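PDB 5ZNS: chitin deacetylase from Bombyx mori, which removes the acetyl groups from N-acetylglucosamine units of chitin, using zinc, to give chitosan and acetate. Local coordinates for residues L345-V350 with P364-W369. Sequence-based numbering, arbitrary orientation.
Sequences LTSKEV and PVNYPW
Leu345 sends its side chain against the chain of 364-369: CD1 lies 3.8 Å from CG of Pro364, the two side chains crossing at about a right angle, while CB rests on Tyr367 CB. Thr346 reaches across with its backbone alone. Its carbonyl O accepts the one direct hydrogen bond of the contact, 2.8 Å from Tyr367 N, nearly straight at the hydrogen but with the donor lifted 43° out of the carbonyl plane. Ser347 opens a type I beta turn that ends at Val350, and its OG, held anti to the backbone N (chi1 166°), accepts from Glu349 N, two residues on, at 3.0 Å, an ST turn. One water joins OG, Glu349 OE2 and Tyr367 O, linking the turn indirectly to 364-369. The turn belongs to the loop joining strands 341-345 and 355-359, a small antiparallel hairpin in the part of the protein that carries the CE4 deacetylase domain; 364-369 returns past it, and the Trp369 side chain is about 7 Å from that of the zinc ligand His105 and about 13 Å from the zinc ion itself. Glu349 stands its carboxylate almost perpendicular to the Trp369 indole; OE1 lies in the ring plane 3.4 Å from CD1 and takes its hydrogen bond from Asn371 N. Val350, with CG1 anti to the carbonyl carbon (chi1 -57°), places that methyl over the centre of the indole as a CH-pi contact, 3.4 Å from the six-membered ring centroid. Its CG2 approaches CD2 of Tyr367, whose ring stacks with that of His80. With an alanine in place of Trp369, the Val350 methyl would probably lose the ring face it packs on, opening a gap there.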
loop_
_atom_site.group_PDB
_atom_site.type_symbol
_atom_site.label_atom_id
_atom_site.label_comp_id
_atom_site.label_asym_id
_atom_site.label_seq_id
_atom_site.Cartn_x
_atom_site.Cartn_y
_atom_site.Cartn_z
ATOM N N LEU A 345 -3.991 -7.826 -27.124
ATOM C CA LEU A 345 -2.715 -7.201 -27.438
ATOM C C LEU A 345 -1.571 -8.193 -27.327
ATOM O O LEU A 345 -1.673 -9.247 -26.698
ATOM C CB LEU A 345 -2.435 -6.009 -26.519
ATOM C CG LEU A 345 -3.441 -4.857 -26.584
ATOM C CD1 LEU A 345 -3.187 -3.832 -25.470
ATOM C CD2 LEU A 345 -3.397 -4.192 -27.950
ATOM N N THR A 346 -0.452 -7.790 -27.911
ATOM C CA THR A 346 0.684 -8.654 -28.140
ATOM C C THR A 346 1.935 -7.796 -28.001
ATOM O O THR A 346 1.882 -6.578 -28.173
ATOM C CB THR A 346 0.554 -9.287 -29.532
ATOM O OG1 THR A 346 1.273 -10.517 -29.584
ATOM C CG2 THR A 346 1.056 -8.352 -30.587
ATOM N N SER A 347 3.061 -8.425 -27.675
ATOM C CA SER A 347 4.298 -7.658 -27.579
ATOM C C SER A 347 5.503 -8.579 -27.684
ATOM O O SER A 347 5.529 -9.651 -27.074
ATOM C CB SER A 347 4.383 -6.868 -26.268
ATOM O OG SER A 347 5.710 -6.394 -26.058
ATOM N N LYS A 348 6.508 -8.140 -28.452
ATOM C CA LYS A 348 7.780 -8.857 -28.522
ATOM C C LYS A 348 8.411 -9.035 -27.144
ATOM O O LYS A 348 9.231 -9.941 -26.959
ATOM C CB LYS A 348 8.766 -8.104 -29.439
ATOM C CG LYS A 348 9.308 -6.813 -28.800
ATOM C CD LYS A 348 9.902 -5.829 -29.810
ATOM C CE LYS A 348 10.704 -6.521 -30.889
ATOM N NZ LYS A 348 11.616 -5.548 -31.551
ATOM N N GLU A 349 8.051 -8.189 -26.172
ATOM C CA GLU A 349 8.634 -8.270 -24.838
ATOM C C GLU A 349 7.997 -9.355 -23.989
ATOM O O GLU A 349 8.633 -9.833 -23.046
ATOM C CB GLU A 349 8.503 -6.927 -24.113
ATOM C CG GLU A 349 9.207 -5.753 -24.785
ATOM C CD GLU A 349 9.057 -4.473 -23.983
ATOM O OE1 GLU A 349 9.605 -4.413 -22.862
ATOM O OE2 GLU A 349 8.372 -3.537 -24.461
ATOM N N VAL A 350 6.761 -9.742 -24.283
ATOM C CA VAL A 350 6.135 -10.887 -23.626
ATOM C C VAL A 350 5.882 -11.935 -24.709
ATOM O O VAL A 350 4.739 -12.156 -25.132
ATOM C CB VAL A 350 4.881 -10.461 -22.834
ATOM C CG1 VAL A 350 5.263 -9.401 -21.829
ATOM C CG2 VAL A 350 3.807 -9.861 -23.730
ATOM N N PRO A 364 -4.271 0.635 -27.627
ATOM C CA PRO A 364 -2.970 1.019 -28.163
ATOM C C PRO A 364 -2.502 0.018 -29.201
ATOM O O PRO A 364 -3.165 -0.988 -29.479
ATOM C CB PRO A 364 -2.075 1.017 -26.920
ATOM C CG PRO A 364 -2.639 -0.120 -26.123
ATOM C CD PRO A 364 -4.143 0.021 -26.294
ATOM N N VAL A 365 -1.328 0.284 -29.750
ATOM C CA VAL A 365 -0.827 -0.480 -30.882
ATOM C C VAL A 365 -0.251 -1.832 -30.447
ATOM O O VAL A 365 -0.417 -2.839 -31.148
ATOM C CB VAL A 365 0.197 0.398 -31.619
ATOM C CG1 VAL A 365 1.204 -0.441 -32.294
ATOM C CG2 VAL A 365 -0.527 1.331 -32.611
ATOM N N ASN A 366 0.441 -1.895 -29.307
ATOM C CA ASN A 366 0.915 -3.177 -28.799
ATOM C C ASN A 366 0.813 -3.179 -27.273
ATOM O O ASN A 366 0.386 -2.197 -26.653
ATOM C CB ASN A 366 2.322 -3.495 -29.340
ATOM C CG ASN A 366 3.417 -2.745 -28.618
ATOM O OD1 ASN A 366 3.218 -1.616 -28.170
ATOM N ND2 ASN A 366 4.589 -3.367 -28.505
ATOM N N TYR A 367 1.141 -4.322 -26.661
ATOM C CA TYR A 367 0.940 -4.474 -25.220
ATOM C C TYR A 367 1.995 -3.674 -24.464
ATOM O O TYR A 367 3.191 -3.838 -24.721
ATOM C CB TYR A 367 1.010 -5.941 -24.801
ATOM C CG TYR A 367 0.577 -6.181 -23.364
ATOM C CD1 TYR A 367 -0.707 -5.844 -22.948
ATOM C CD2 TYR A 367 1.444 -6.745 -22.426
ATOM C CE1 TYR A 367 -1.120 -6.048 -21.656
ATOM C CE2 TYR A 367 1.027 -6.957 -21.099
ATOM C CZ TYR A 367 -0.256 -6.602 -20.731
ATOM O OH TYR A 367 -0.714 -6.786 -19.443
ATOM N N PRO A 368 1.595 -2.806 -23.541
ATOM C CA PRO A 368 2.579 -2.075 -22.737
ATOM C C PRO A 368 3.432 -3.026 -21.911
ATOM O O PRO A 368 2.932 -4.007 -21.353
ATOM C CB PRO A 368 1.708 -1.178 -21.846
ATOM C CG PRO A 368 0.391 -1.079 -22.573
ATOM C CD PRO A 368 0.211 -2.393 -23.248
ATOM N N TRP A 369 4.733 -2.740 -21.865
ATOM C CA TRP A 369 5.694 -3.486 -21.056
ATOM C C TRP A 369 6.879 -2.571 -20.765
ATOM O O TRP A 369 6.836 -1.372 -21.053
ATOM C CB TRP A 369 6.131 -4.780 -21.756
ATOM C CG TRP A 369 6.590 -5.862 -20.823
ATOM C CD1 TRP A 369 7.870 -6.330 -20.675
ATOM C CD2 TRP A 369 5.776 -6.623 -19.917
ATOM N NE1 TRP A 369 7.900 -7.323 -19.727
ATOM C CE2 TRP A 369 6.631 -7.527 -19.251
ATOM C CE3 TRP A 369 4.411 -6.626 -19.602
ATOM C CZ2 TRP A 369 6.169 -8.423 -18.287
ATOM C CZ3 TRP A 369 3.955 -7.515 -18.650
ATOM C CH2 TRP A 369 4.829 -8.402 -17.999
HETATM O O HOH W 1 -0.974 -5.826 -30.347
HETATM O O HOH W 2 5.890 -3.739 -25.400
#